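Local atomic coordinates of NIF3-related protein (PDB entry 2GX8), a protein that is of unknown function but binds a pair of zinc ions in the dimetal site conserved in the Nif3 family and carries a probably regulatory domain. Residues L68-D72 with N358-K364; T74-E80 with S387-T391; H93-F97 with Y109-I113. One frame throughout, in Å; residues are numbered along the deposited sequence.

Contact 1 (L68-D72 with N358-K364). With ZN (zinc ion), chain M; ZN (zinc ion), chain L.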
ATOM      1  N   LEU C  68     -23.904  27.024 -20.993  1.00 50.68           N
ATOM      2  CA  LEU C  68     -24.930  26.041 -20.650  1.00 50.62           C
ATOM      3  C   LEU C  68     -24.662  25.373 -19.291  1.00 53.14           C
ATOM      4  O   LEU C  68     -23.543  24.880 -19.034  1.00 53.96           O
ATOM      5  CB  LEU C  68     -25.015  24.949 -21.732  1.00 51.15           C
ATOM      6  CG  LEU C  68     -26.136  23.904 -21.664  1.00 50.00           C
ATOM      7  CD1 LEU C  68     -27.500  24.552 -21.883  1.00 47.27           C
ATOM      8  CD2 LEU C  68     -25.917  22.798 -22.700  1.00 46.20           C
ATOM      9  N   ILE C  69     -25.676  25.350 -18.428  1.00 51.49           N
ATOM     10  CA  ILE C  69     -25.533  24.659 -17.172  1.00 50.13           C
ATOM     11  C   ILE C  69     -26.132  23.261 -17.368  1.00 51.24           C
ATOM     12  O   ILE C  69     -27.291  23.123 -17.791  1.00 50.51           O
ATOM     13  CB  ILE C  69     -26.246  25.368 -16.015  1.00 51.03           C
ATOM     14  CG1 ILE C  69     -25.965  26.881 -16.037  1.00 46.57           C
ATOM     15  CG2 ILE C  69     -25.781  24.797 -14.705  1.00 47.90           C
ATOM     16  CD1 ILE C  69     -24.490  27.201 -15.904  1.00 45.53           C
ATOM     17  N   ALA C  70     -25.341  22.234 -17.053  1.00 50.16           N
ATOM     18  CA  ALA C  70     -25.786  20.843 -17.188  1.00 51.23           C
ATOM     19  C   ALA C  70     -25.529  20.047 -15.931  1.00 51.54           C
ATOM     20  O   ALA C  70     -24.722  20.453 -15.099  1.00 52.93           O
ATOM     21  CB  ALA C  70     -25.065  20.163 -18.372  1.00 49.04           C
ATOM     22  N   LEU C  71     -26.218  18.911 -15.808  1.00 52.13           N
ATOM     23  CA  LEU C  71     -25.954  17.973 -14.733  1.00 52.82           C
ATOM     24  C   LEU C  71     -24.987  16.912 -15.321  1.00 55.89           C
ATOM     25  O   LEU C  71     -23.846  16.759 -14.861  1.00 58.34           O
ATOM     26  CB  LEU C  71     -27.258  17.377 -14.183  1.00 51.64           C
ATOM     27  CG  LEU C  71     -27.134  16.199 -13.200  1.00 52.72           C
ATOM     28  CD1 LEU C  71     -26.447  16.635 -11.941  1.00 53.56           C
ATOM     29  CD2 LEU C  71     -28.477  15.578 -12.857  1.00 47.44           C
ATOM     30  N   ASP C  72     -25.426  16.227 -16.375  1.00 55.87           N
ATOM     31  CA  ASP C  72     -24.639  15.221 -17.072  1.00 55.49           C
ATOM     32  C   ASP C  72     -24.308  15.738 -18.460  1.00 56.43           C
ATOM     33  O   ASP C  72     -25.199  16.293 -19.124  1.00 54.58           O
ATOM     34  CB  ASP C  72     -25.493  13.970 -17.220  1.00 54.55           C
ATOM     35  CG  ASP C  72     -25.946  13.441 -15.887  1.00 56.62           C
ATOM     36  OD1 ASP C  72     -25.038  13.239 -15.057  1.00 54.15           O
ATOM     37  OD2 ASP C  72     -27.175  13.219 -15.657  1.00 55.89           O
ATOM     38  N   ASN C 358     -30.862  11.589 -10.105  1.00 53.74           N
ATOM     39  CA  ASN C 358     -31.195  12.632 -11.048  1.00 52.90           C
ATOM     40  C   ASN C 358     -31.971  13.805 -10.479  1.00 54.24           C
ATOM     41  O   ASN C 358     -32.154  14.772 -11.188  1.00 53.86           O
ATOM     42  CB  ASN C 358     -31.935  12.047 -12.245  1.00 52.80           C
ATOM     43  CG  ASN C 358     -32.092  13.029 -13.384  1.00 49.95           C
ATOM     44  OD1 ASN C 358     -31.141  13.301 -14.127  1.00 51.88           O
ATOM     45  ND2 ASN C 358     -33.304  13.542 -13.553  1.00 50.12           N
ATOM     46  N   VAL C 359     -32.415  13.749  -9.221  1.00 54.12           N
ATOM     47  CA  VAL C 359     -33.122  14.892  -8.649  1.00 55.02           C
ATOM     48  C   VAL C 359     -32.183  16.089  -8.438  1.00 55.38           C
ATOM     49  O   VAL C 359     -32.629  17.184  -8.130  1.00 56.43           O
ATOM     50  CB  VAL C 359     -33.914  14.552  -7.345  1.00 54.76           C
ATOM     51  CG1 VAL C 359     -34.858  13.396  -7.599  1.00 54.36           C
ATOM     52  CG2 VAL C 359     -32.990  14.235  -6.187  1.00 55.20           C
ATOM     53  N   GLU C 360     -30.880  15.865  -8.583  1.00 54.59           N
ATOM     54  CA  GLU C 360     -29.883  16.936  -8.518  1.00 54.95           C
ATOM     55  C   GLU C 360     -29.981  17.875  -9.703  1.00 53.77           C
ATOM     56  O   GLU C 360     -29.282  18.858  -9.780  1.00 53.19           O
ATOM     57  CB  GLU C 360     -28.485  16.369  -8.551  1.00 54.33           C
ATOM     58  CG  GLU C 360     -28.099  15.728  -7.287  1.00 58.63           C
ATOM     59  CD  GLU C 360     -26.636  15.341  -7.325  1.00 61.06           C
ATOM     60  OE1 GLU C 360     -26.173  14.838  -8.374  1.00 57.73           O
ATOM     61  OE2 GLU C 360     -25.946  15.564  -6.312  1.00 63.33           O
ATOM     62  N   LYS C 361     -30.838  17.532 -10.648  1.00 54.27           N
ATOM     63  CA  LYS C 361     -31.082  18.340 -11.818  1.00 54.26           C
ATOM     64  C   LYS C 361     -31.547  19.761 -11.430  1.00 53.75           C
ATOM     65  O   LYS C 361     -31.503  20.667 -12.256  1.00 54.10           O
ATOM     66  CB  LYS C 361     -32.140  17.632 -12.668  1.00 52.72           C
ATOM     67  CG  LYS C 361     -33.502  17.567 -11.983  1.00 54.96           C
ATOM     68  CD  LYS C 361     -34.521  16.943 -12.881  1.00 58.24           C
ATOM     69  CE  LYS C 361     -35.923  16.952 -12.267  1.00 61.91           C
ATOM     70  NZ  LYS C 361     -36.197  15.811 -11.394  1.00 60.89           N
ATOM     71  N   VAL C 362     -31.978  19.955 -10.173  1.00 53.98           N
ATOM     72  CA  VAL C 362     -32.474  21.278  -9.689  1.00 54.44           C
ATOM     73  C   VAL C 362     -31.369  22.299  -9.723  1.00 54.48           C
ATOM     74  O   VAL C 362     -31.576  23.494  -9.690  1.00 55.01           O
ATOM     75  CB  VAL C 362     -32.965  21.204  -8.247  1.00 53.72           C
ATOM     76  CG1 VAL C 362     -34.270  20.468  -8.188  1.00 54.45           C
ATOM     77  CG2 VAL C 362     -31.895  20.548  -7.350  1.00 53.14           C
ATOM     78  N   MET C 363     -30.169  21.774  -9.788  1.00 55.31           N
ATOM     79  CA  MET C 363     -28.971  22.556  -9.802  1.00 55.98           C
ATOM     80  C   MET C 363     -28.776  23.338 -11.104  1.00 55.62           C
ATOM     81  O   MET C 363     -28.088  24.342 -11.115  1.00 55.68           O
ATOM     82  CB  MET C 363     -27.828  21.606  -9.410  1.00 55.33           C
ATOM     83  CG  MET C 363     -26.526  21.803 -10.028  1.00 57.78           C
ATOM     84  SD  MET C 363     -26.460  21.101 -11.686  1.00 54.29           S
ATOM     85  CE  MET C 363     -25.164  22.252 -12.226  1.00 47.44           C
ATOM     86  N   LYS C 364     -29.415  22.908 -12.191  1.00 56.35           N
ATOM     87  CA  LYS C 364     -29.244  23.615 -13.467  1.00 55.99           C
ATOM     88  C   LYS C 364     -29.918  24.966 -13.455  1.00 56.06           C
ATOM     89  O   LYS C 364     -29.291  25.953 -13.796  1.00 56.25           O
ATOM     90  CB  LYS C 364     -29.824  22.851 -14.638  1.00 55.86           C
ATOM     91  CG  LYS C 364     -29.470  21.409 -14.763  1.00 56.91           C
ATOM     92  CD  LYS C 364     -30.220  20.966 -15.982  1.00 55.60           C
ATOM     93  CE  LYS C 364     -30.816  19.644 -15.800  1.00 50.81           C
ATOM     94  NZ  LYS C 364     -31.709  19.366 -16.935  1.00 49.57           N
TER
HETATM   95 ZN    ZN M 375     -23.878  16.158  -6.487  1.00 60.75          ZN
HETATM   96 ZN    ZN L 374     -24.120  13.406  -8.339  1.00 55.72          ZN

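Contact 2 (T74-E80 with S387-T391)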
ATOM      1  N   THR C  74     -24.067  14.574 -21.660  1.00 59.65           N
ATOM      2  CA  THR C  74     -24.335  13.472 -22.594  1.00 59.29           C
ATOM      3  C   THR C  74     -24.181  14.077 -23.977  1.00 59.34           C
ATOM      4  O   THR C  74     -24.001  15.288 -24.094  1.00 59.38           O
ATOM      5  CB  THR C  74     -25.773  12.998 -22.454  1.00 59.45           C
ATOM      6  OG1 THR C  74     -26.647  14.090 -22.767  1.00 60.95           O
ATOM      7  CG2 THR C  74     -26.044  12.578 -21.023  1.00 61.70           C
ATOM      8  N   GLU C  75     -24.254  13.270 -25.030  1.00 59.75           N
ATOM      9  CA  GLU C  75     -24.104  13.827 -26.367  1.00 60.79           C
ATOM     10  C   GLU C  75     -25.256  14.786 -26.742  1.00 60.43           C
ATOM     11  O   GLU C  75     -25.011  15.823 -27.368  1.00 59.29           O
ATOM     12  CB  GLU C  75     -23.895  12.750 -27.429  1.00 61.00           C
ATOM     13  CG  GLU C  75     -23.253  13.336 -28.678  1.00 64.84           C
ATOM     14  CD  GLU C  75     -22.814  12.300 -29.670  1.00 70.25           C
ATOM     15  OE1 GLU C  75     -23.017  11.101 -29.396  1.00 74.52           O
ATOM     16  OE2 GLU C  75     -22.256  12.683 -30.724  1.00 72.12           O
ATOM     17  N   GLU C  76     -26.481  14.461 -26.303  1.00 60.25           N
ATOM     18  CA  GLU C  76     -27.658  15.279 -26.591  1.00 60.27           C
ATOM     19  C   GLU C  76     -27.520  16.641 -25.938  1.00 59.06           C
ATOM     20  O   GLU C  76     -28.044  17.625 -26.457  1.00 59.36           O
ATOM     21  CB  GLU C  76     -28.969  14.606 -26.162  1.00 60.82           C
ATOM     22  CG  GLU C  76     -29.421  13.388 -26.980  1.00 66.39           C
ATOM     23  CD  GLU C  76     -28.621  12.099 -26.708  1.00 75.20           C
ATOM     24  OE1 GLU C  76     -27.932  12.002 -25.665  1.00 75.67           O
ATOM     25  OE2 GLU C  76     -28.696  11.163 -27.546  1.00 79.84           O
ATOM     26  N   VAL C  77     -26.836  16.696 -24.795  1.00 57.96           N
ATOM     27  CA  VAL C  77     -26.577  17.973 -24.095  1.00 56.44           C
ATOM     28  C   VAL C  77     -25.587  18.831 -24.914  1.00 56.85           C
ATOM     29  O   VAL C  77     -25.742  20.059 -25.006  1.00 55.83           O
ATOM     30  CB  VAL C  77     -26.070  17.772 -22.632  1.00 55.80           C
ATOM     31  CG1 VAL C  77     -25.495  19.070 -22.059  1.00 54.33           C
ATOM     32  CG2 VAL C  77     -27.167  17.237 -21.741  1.00 54.48           C
ATOM     33  N   VAL C  78     -24.589  18.170 -25.519  1.00 56.37           N
ATOM     34  CA  VAL C  78     -23.609  18.841 -26.373  1.00 55.72           C
ATOM     35  C   VAL C  78     -24.309  19.364 -27.647  1.00 56.89           C
ATOM     36  O   VAL C  78     -24.028  20.485 -28.085  1.00 57.44           O
ATOM     37  CB  VAL C  78     -22.358  17.947 -26.695  1.00 55.96           C
ATOM     38  CG1 VAL C  78     -21.322  18.740 -27.468  1.00 55.37           C
ATOM     39  CG2 VAL C  78     -21.692  17.446 -25.423  1.00 50.92           C
ATOM     40  N   ASP C  79     -25.231  18.577 -28.222  1.00 57.16           N
ATOM     41  CA  ASP C  79     -26.001  19.028 -29.390  1.00 58.22           C
ATOM     42  C   ASP C  79     -26.756  20.305 -29.026  1.00 58.20           C
ATOM     43  O   ASP C  79     -26.916  21.191 -29.864  1.00 58.66           O
ATOM     44  CB  ASP C  79     -27.057  18.009 -29.867  1.00 58.43           C
ATOM     45  CG  ASP C  79     -26.469  16.757 -30.498  1.00 61.15           C
ATOM     46  OD1 ASP C  79     -25.294  16.751 -30.940  1.00 63.21           O
ATOM     47  OD2 ASP C  79     -27.227  15.765 -30.574  1.00 62.54           O
ATOM     48  N   GLU C  80     -27.226  20.381 -27.778  1.00 58.02           N
ATOM     49  CA  GLU C  80     -28.002  21.529 -27.300  1.00 57.76           C
ATOM     50  C   GLU C  80     -27.146  22.788 -27.211  1.00 57.41           C
ATOM     51  O   GLU C  80     -27.596  23.891 -27.523  1.00 56.94           O
ATOM     52  CB  GLU C  80     -28.605  21.227 -25.937  1.00 57.48           C
ATOM     53  CG  GLU C  80     -29.607  22.267 -25.463  1.00 59.29           C
ATOM     54  CD  GLU C  80     -30.108  22.002 -24.060  1.00 60.23           C
ATOM     55  OE1 GLU C  80     -31.270  22.370 -23.769  1.00 61.53           O
ATOM     56  OE2 GLU C  80     -29.347  21.406 -23.260  1.00 60.40           O
ATOM     57  N   SER C 387     -29.908  23.620 -19.282  1.00 54.24           N
ATOM     58  CA  SER C 387     -30.223  22.487 -20.152  1.00 54.74           C
ATOM     59  C   SER C 387     -31.594  21.903 -19.879  1.00 55.06           C
ATOM     60  O   SER C 387     -31.950  21.639 -18.728  1.00 55.22           O
ATOM     61  CB  SER C 387     -29.195  21.402 -19.954  1.00 54.94           C
ATOM     62  OG  SER C 387     -29.435  20.333 -20.844  1.00 56.21           O
ATOM     63  N   GLN C 388     -32.358  21.696 -20.941  1.00 55.75           N
ATOM     64  CA  GLN C 388     -33.725  21.225 -20.812  1.00 57.33           C
ATOM     65  C   GLN C 388     -33.826  19.710 -20.831  1.00 57.84           C
ATOM     66  O   GLN C 388     -34.831  19.125 -20.384  1.00 58.44           O
ATOM     67  CB  GLN C 388     -34.572  21.789 -21.952  1.00 57.54           C
ATOM     68  CG  GLN C 388     -34.658  23.300 -22.048  1.00 61.49           C
ATOM     69  CD  GLN C 388     -35.581  23.931 -21.018  1.00 65.55           C
ATOM     70  OE1 GLN C 388     -35.316  23.915 -19.811  1.00 66.54           O
ATOM     71  NE2 GLN C 388     -36.654  24.545 -21.507  1.00 68.03           N
ATOM     72  N   LEU C 389     -32.780  19.078 -21.343  1.00 57.06           N
ATOM     73  CA  LEU C 389     -32.764  17.641 -21.503  1.00 57.06           C
ATOM     74  C   LEU C 389     -32.863  16.861 -20.201  1.00 56.56           C
ATOM     75  O   LEU C 389     -32.254  17.202 -19.196  1.00 57.30           O
ATOM     76  CB  LEU C 389     -31.547  17.222 -22.316  1.00 56.17           C
ATOM     77  CG  LEU C 389     -31.545  18.032 -23.611  1.00 58.70           C
ATOM     78  CD1 LEU C 389     -30.423  17.590 -24.496  1.00 57.53           C
ATOM     79  CD2 LEU C 389     -32.890  17.934 -24.353  1.00 59.79           C
ATOM     80  N   HIS C 390     -33.668  15.818 -20.248  1.00 56.30           N
ATOM     81  CA  HIS C 390     -33.884  14.946 -19.128  1.00 56.51           C
ATOM     82  C   HIS C 390     -32.811  13.838 -19.174  1.00 55.35           C
ATOM     83  O   HIS C 390     -32.734  13.103 -20.159  1.00 55.00           O
ATOM     84  CB  HIS C 390     -35.287  14.358 -19.262  1.00 57.10           C
ATOM     85  CG  HIS C 390     -35.676  13.464 -18.132  1.00 61.88           C
ATOM     86  ND1 HIS C 390     -36.065  13.950 -16.900  1.00 66.67           N
ATOM     87  CD2 HIS C 390     -35.734  12.116 -18.043  1.00 68.77           C
ATOM     88  CE1 HIS C 390     -36.344  12.938 -16.098  1.00 69.59           C
ATOM     89  NE2 HIS C 390     -36.155  11.814 -16.767  1.00 71.25           N
ATOM     90  N   THR C 391     -31.995  13.703 -18.131  1.00 53.26           N
ATOM     91  CA  THR C 391     -30.923  12.703 -18.173  1.00 53.20           C
ATOM     92  C   THR C 391     -30.979  11.574 -17.146  1.00 54.03           C
ATOM     93  O   THR C 391     -29.951  10.978 -16.849  1.00 53.52           O
ATOM     94  CB  THR C 391     -29.527  13.356 -18.089  1.00 53.39           C
ATOM     95  OG1 THR C 391     -29.454  14.147 -16.896  1.00 52.59           O
ATOM     96  CG2 THR C 391     -29.259  14.255 -19.297  1.00 51.52           C
TER

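Contact 3 (H93-F97 with Y109-I113). With ZN (zinc ion), chain L.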
ATOM      1  N   HIS C  93     -21.639  16.825 -12.843  1.00 54.14           N
ATOM      2  CA  HIS C  93     -20.896  15.573 -12.831  1.00 54.11           C
ATOM      3  C   HIS C  93     -19.803  15.704 -13.871  1.00 55.47           C
ATOM      4  O   HIS C  93     -20.087  16.027 -15.017  1.00 56.29           O
ATOM      5  CB  HIS C  93     -21.753  14.378 -13.188  1.00 53.24           C
ATOM      6  CG  HIS C  93     -22.864  14.138 -12.246  1.00 53.92           C
ATOM      7  ND1 HIS C  93     -24.092  13.684 -12.659  1.00 55.32           N
ATOM      8  CD2 HIS C  93     -22.947  14.299 -10.909  1.00 53.91           C
ATOM      9  CE1 HIS C  93     -24.875  13.522 -11.606  1.00 57.72           C
ATOM     10  NE2 HIS C  93     -24.211  13.913 -10.534  1.00 59.41           N
ATOM     11  N   PRO C  94     -18.551  15.465 -13.464  1.00 56.44           N
ATOM     12  CA  PRO C  94     -17.399  15.562 -14.352  1.00 57.49           C
ATOM     13  C   PRO C  94     -17.570  14.668 -15.582  1.00 56.71           C
ATOM     14  O   PRO C  94     -17.988  13.555 -15.441  1.00 56.76           O
ATOM     15  CB  PRO C  94     -16.244  15.012 -13.493  1.00 56.51           C
ATOM     16  CG  PRO C  94     -16.687  15.118 -12.105  1.00 57.64           C
ATOM     17  CD  PRO C  94     -18.175  15.082 -12.091  1.00 57.05           C
ATOM     18  N   LEU C  95     -17.262  15.165 -16.767  1.00 57.41           N
ATOM     19  CA  LEU C  95     -17.273  14.321 -17.977  1.00 57.10           C
ATOM     20  C   LEU C  95     -16.085  13.337 -17.928  1.00 56.63           C
ATOM     21  O   LEU C  95     -16.220  12.177 -18.281  1.00 56.62           O
ATOM     22  CB  LEU C  95     -17.239  15.168 -19.243  1.00 56.04           C
ATOM     23  CG  LEU C  95     -17.021  14.505 -20.617  1.00 58.65           C
ATOM     24  CD1 LEU C  95     -18.154  13.579 -21.045  1.00 54.33           C
ATOM     25  CD2 LEU C  95     -16.841  15.627 -21.640  1.00 53.97           C
ATOM     26  N   ILE C  96     -14.924  13.800 -17.491  1.00 56.06           N
ATOM     27  CA  ILE C  96     -13.829  12.874 -17.293  1.00 55.51           C
ATOM     28  C   ILE C  96     -13.790  12.633 -15.801  1.00 56.99           C
ATOM     29  O   ILE C  96     -13.563  13.570 -15.054  1.00 57.44           O
ATOM     30  CB  ILE C  96     -12.470  13.470 -17.676  1.00 54.93           C
ATOM     31  CG1 ILE C  96     -12.436  13.815 -19.162  1.00 53.99           C
ATOM     32  CG2 ILE C  96     -11.340  12.491 -17.338  1.00 53.43           C
ATOM     33  CD1 ILE C  96     -11.142  14.455 -19.591  1.00 52.64           C
ATOM     34  N   PHE C  97     -14.048  11.409 -15.351  1.00 58.40           N
ATOM     35  CA  PHE C  97     -13.926  11.120 -13.928  1.00 59.28           C
ATOM     36  C   PHE C  97     -12.704  10.215 -13.772  1.00 58.69           C
ATOM     37  O   PHE C  97     -11.739  10.582 -13.123  1.00 58.62           O
ATOM     38  CB  PHE C  97     -15.187  10.508 -13.302  1.00 61.66           C
ATOM     39  CG  PHE C  97     -15.148  10.524 -11.789  1.00 63.60           C
ATOM     40  CD1 PHE C  97     -15.429  11.704 -11.094  1.00 65.00           C
ATOM     41  CD2 PHE C  97     -14.758   9.392 -11.068  1.00 68.08           C
ATOM     42  CE1 PHE C  97     -15.353  11.753  -9.713  1.00 67.12           C
ATOM     43  CE2 PHE C  97     -14.676   9.418  -9.666  1.00 67.90           C
ATOM     44  CZ  PHE C  97     -14.971  10.600  -8.989  1.00 66.91           C
ATOM     45  N   TYR C 109     -18.909   7.250 -25.642  1.00 54.96           N
ATOM     46  CA  TYR C 109     -18.213   8.170 -24.761  1.00 55.23           C
ATOM     47  C   TYR C 109     -17.178   9.007 -25.466  1.00 55.48           C
ATOM     48  O   TYR C 109     -17.100  10.212 -25.240  1.00 55.51           O
ATOM     49  CB  TYR C 109     -17.565   7.381 -23.633  1.00 57.04           C
ATOM     50  CG  TYR C 109     -16.807   8.233 -22.653  1.00 55.95           C
ATOM     51  CD1 TYR C 109     -17.479   9.159 -21.861  1.00 59.39           C
ATOM     52  CD2 TYR C 109     -15.435   8.103 -22.496  1.00 56.83           C
ATOM     53  CE1 TYR C 109     -16.822   9.939 -20.944  1.00 59.50           C
ATOM     54  CE2 TYR C 109     -14.754   8.893 -21.577  1.00 60.53           C
ATOM     55  CZ  TYR C 109     -15.467   9.803 -20.792  1.00 60.30           C
ATOM     56  OH  TYR C 109     -14.851  10.596 -19.852  1.00 59.22           O
ATOM     57  N   GLY C 110     -16.379   8.364 -26.327  1.00 56.88           N
ATOM     58  CA  GLY C 110     -15.325   9.047 -27.083  1.00 54.85           C
ATOM     59  C   GLY C 110     -15.924  10.036 -28.065  1.00 55.91           C
ATOM     60  O   GLY C 110     -15.308  11.049 -28.371  1.00 56.83           O
ATOM     61  N   LYS C 111     -17.128   9.741 -28.554  1.00 55.78           N
ATOM     62  CA  LYS C 111     -17.858  10.610 -29.463  1.00 54.38           C
ATOM     63  C   LYS C 111     -18.297  11.918 -28.793  1.00 54.95           C
ATOM     64  O   LYS C 111     -18.487  12.924 -29.467  1.00 55.96           O
ATOM     65  CB  LYS C 111     -19.109   9.896 -29.983  1.00 54.65           C
ATOM     66  CG  LYS C 111     -18.891   8.867 -31.058  1.00 52.47           C
ATOM     67  CD  LYS C 111     -20.224   8.262 -31.421  1.00 53.06           C
ATOM     68  CE  LYS C 111     -20.136   7.532 -32.734  1.00 56.83           C
ATOM     69  NZ  LYS C 111     -18.955   6.659 -32.753  1.00 60.67           N
ATOM     70  N   ILE C 112     -18.477  11.902 -27.482  1.00 55.10           N
ATOM     71  CA  ILE C 112     -18.871  13.115 -26.747  1.00 54.68           C
ATOM     72  C   ILE C 112     -17.677  14.036 -26.673  1.00 55.61           C
ATOM     73  O   ILE C 112     -17.779  15.223 -26.972  1.00 56.14           O
ATOM     74  CB  ILE C 112     -19.345  12.808 -25.302  1.00 54.89           C
ATOM     75  CG1 ILE C 112     -20.603  11.938 -25.321  1.00 51.74           C
ATOM     76  CG2 ILE C 112     -19.663  14.123 -24.571  1.00 57.23           C
ATOM     77  CD1 ILE C 112     -21.020  11.416 -23.959  1.00 53.51           C
ATOM     78  N   ILE C 113     -16.537  13.474 -26.285  1.00 55.95           N
ATOM     79  CA  ILE C 113     -15.274  14.231 -26.212  1.00 56.12           C
ATOM     80  C   ILE C 113     -14.920  14.789 -27.597  1.00 56.80           C
ATOM     81  O   ILE C 113     -14.513  15.949 -27.737  1.00 56.80           O
ATOM     82  CB  ILE C 113     -14.158  13.311 -25.683  1.00 55.96           C
ATOM     83  CG1 ILE C 113     -14.491  12.888 -24.244  1.00 54.06           C
ATOM     84  CG2 ILE C 113     -12.812  14.003 -25.678  1.00 53.13           C
ATOM     85  CD1 ILE C 113     -13.559  11.844 -23.735  1.00 53.16           C
TER
HETATM   86 ZN    ZN L 374     -24.120  13.406  -8.339  1.00 55.72          ZN

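Contact 1 (L68-D72 with N358-K364)
The amide oxygen OD1 of N358, 3.7 Å from the methyl CD2 of L71, is gripped by the hydroxyl of Y339 of the second subunit and, more weakly, by OG1 of T391. It shares both hydroxyls with the carboxylate of D72, which holds T391 more strongly. The other methyl of L71, CD1, packs 4.0 Å from E360 CB, the two side chains running at about a right angle. L71 reaches in with CG anti to its backbone N (chi1 170°), which sets both methyls against the 3-10 turn of 358-361. Apolar bulk there backs the root of E360, whose carboxylate bridges the metals: OE2 binds one zinc ion at 2.2 Å and OE1 the other at 2.5 Å. Farther along, the flexible thioether of M363 bends at chi2 (-80°) to lay CE 3.6 Å from I69 CG2 and 3.4 Å from A70 O. The aliphatic part of K364 runs past the I69 carbonyl, and its ammonium bonds to S387 O. With H92, H93, D131 and H357 completing the metal shells, the carboxylate-bridged zinc pair, its glutamate backed by L71 just after strand 66-70, is the dimetal site characteristic of the Nif3 family.

Contact 2 (T74-E80 with S387-T391)
The carboxylate of E80 presents both oxygens to the loop 387-391. OE1 takes the backbone N-H of Q388 at 3.1 Å in an almost straight bond (176°), and OE2 takes the hydroxyl of S387, with OG at 2.6 Å. Each oxygen uses its syn lone pair, so two adjacent donors of the loop hold the group against rotation, while L389 CG lies over one of its faces, 4.0 Å from OE2. Glutamate has the length for this: CG is anti to the backbone N (chi1 -171°) and the chain stays extended, spanning the gap from helix to loop. Serine, with its hydroxyl on a one-carbon arm, brings a second donor next to the main-chain N-H of Q388. L389 then inserts CD1 against the first turn, 3.7 Å from E76 CB and 4.3 Å from V77 CG2. At the N-terminal end the methyls meet, T74 CG2 lying 4.0 Å from T391 CG2, while T74 is the N-cap residue, its OG1 accepting a weak bond from V77 N; T391 OG1 turns to D72 instead. Helix 75-84 is thus fastened to the loop that leaves strand 383-386, outermost in its sheet within the chain. V77 and E80 also rest on L68 of strand 66-70, whereas V78 packs on helix 108-118, from which K115 makes salt bridges to E75 and D79.

Contact 3 (H93-F97 with Y109-I113)
L95 and Y109 have the most surface buried here, and they meet twice. The phenol hydroxyl of Y109 donates to the carbonyl of L95, OH to O 2.6 Å, with the acceptor at the ring edge, in its plane. The bond arrives at 134° to the C=O and is tilted 33° from the carbonyl plane. Tyrosine suits the place because its rigid ring, with CG anti to the backbone N (chi1 180°), carries a donor far enough from the helix to reach a loop carbonyl. Beside this bond the leucine side chain reaches back toward the helix: CD1 sits 3.9 Å from Y109 CE1 and also 3.9 Å from I112 CG2, filling the angle between ring and helix. Its second methyl, CD2, comes 4.5 Å from I113 CG1. The branched isoleucines offer a broad apolar surface, and I96 adds CG1, 4.1 Å from Y109 OH. H93, a zinc ligand, lies in the loop just after strand 88-91, and helix 108-118 leads on to the parallel neighbouring strand 122-125, so the contact lies within a beta-alpha-beta crossover. L95 also packs on I123 of strand 122-125, I112 on V78 of helix 75-84, and Y109 on M347 of the second subunit.

How the contacts relate
From the N terminus the chain passes through 68-72 and 74-80, then through both segments of contact 3, and returns only near its C-terminal end to 358-364 and 387-391. Contact 3 closes a short loop between strand 88-91 and helix 108-118, nested inside the long loops closed by contacts 1 and 2. Those two cross, since their segments alternate. D72 joins all three: OD2 bonds to T391 OG1 of contact 2, and OD1 to H93 ND1, which probably helps to orient a zinc-binding histidine of contact 3. E75 of contact 2 packs against I112 of contact 3. Together they join strands 66-70 and 88-91, helices 75-84, 108-118 and 362-377 and the loop after strand 383-386, with E360 and H93 supplying zinc ligands.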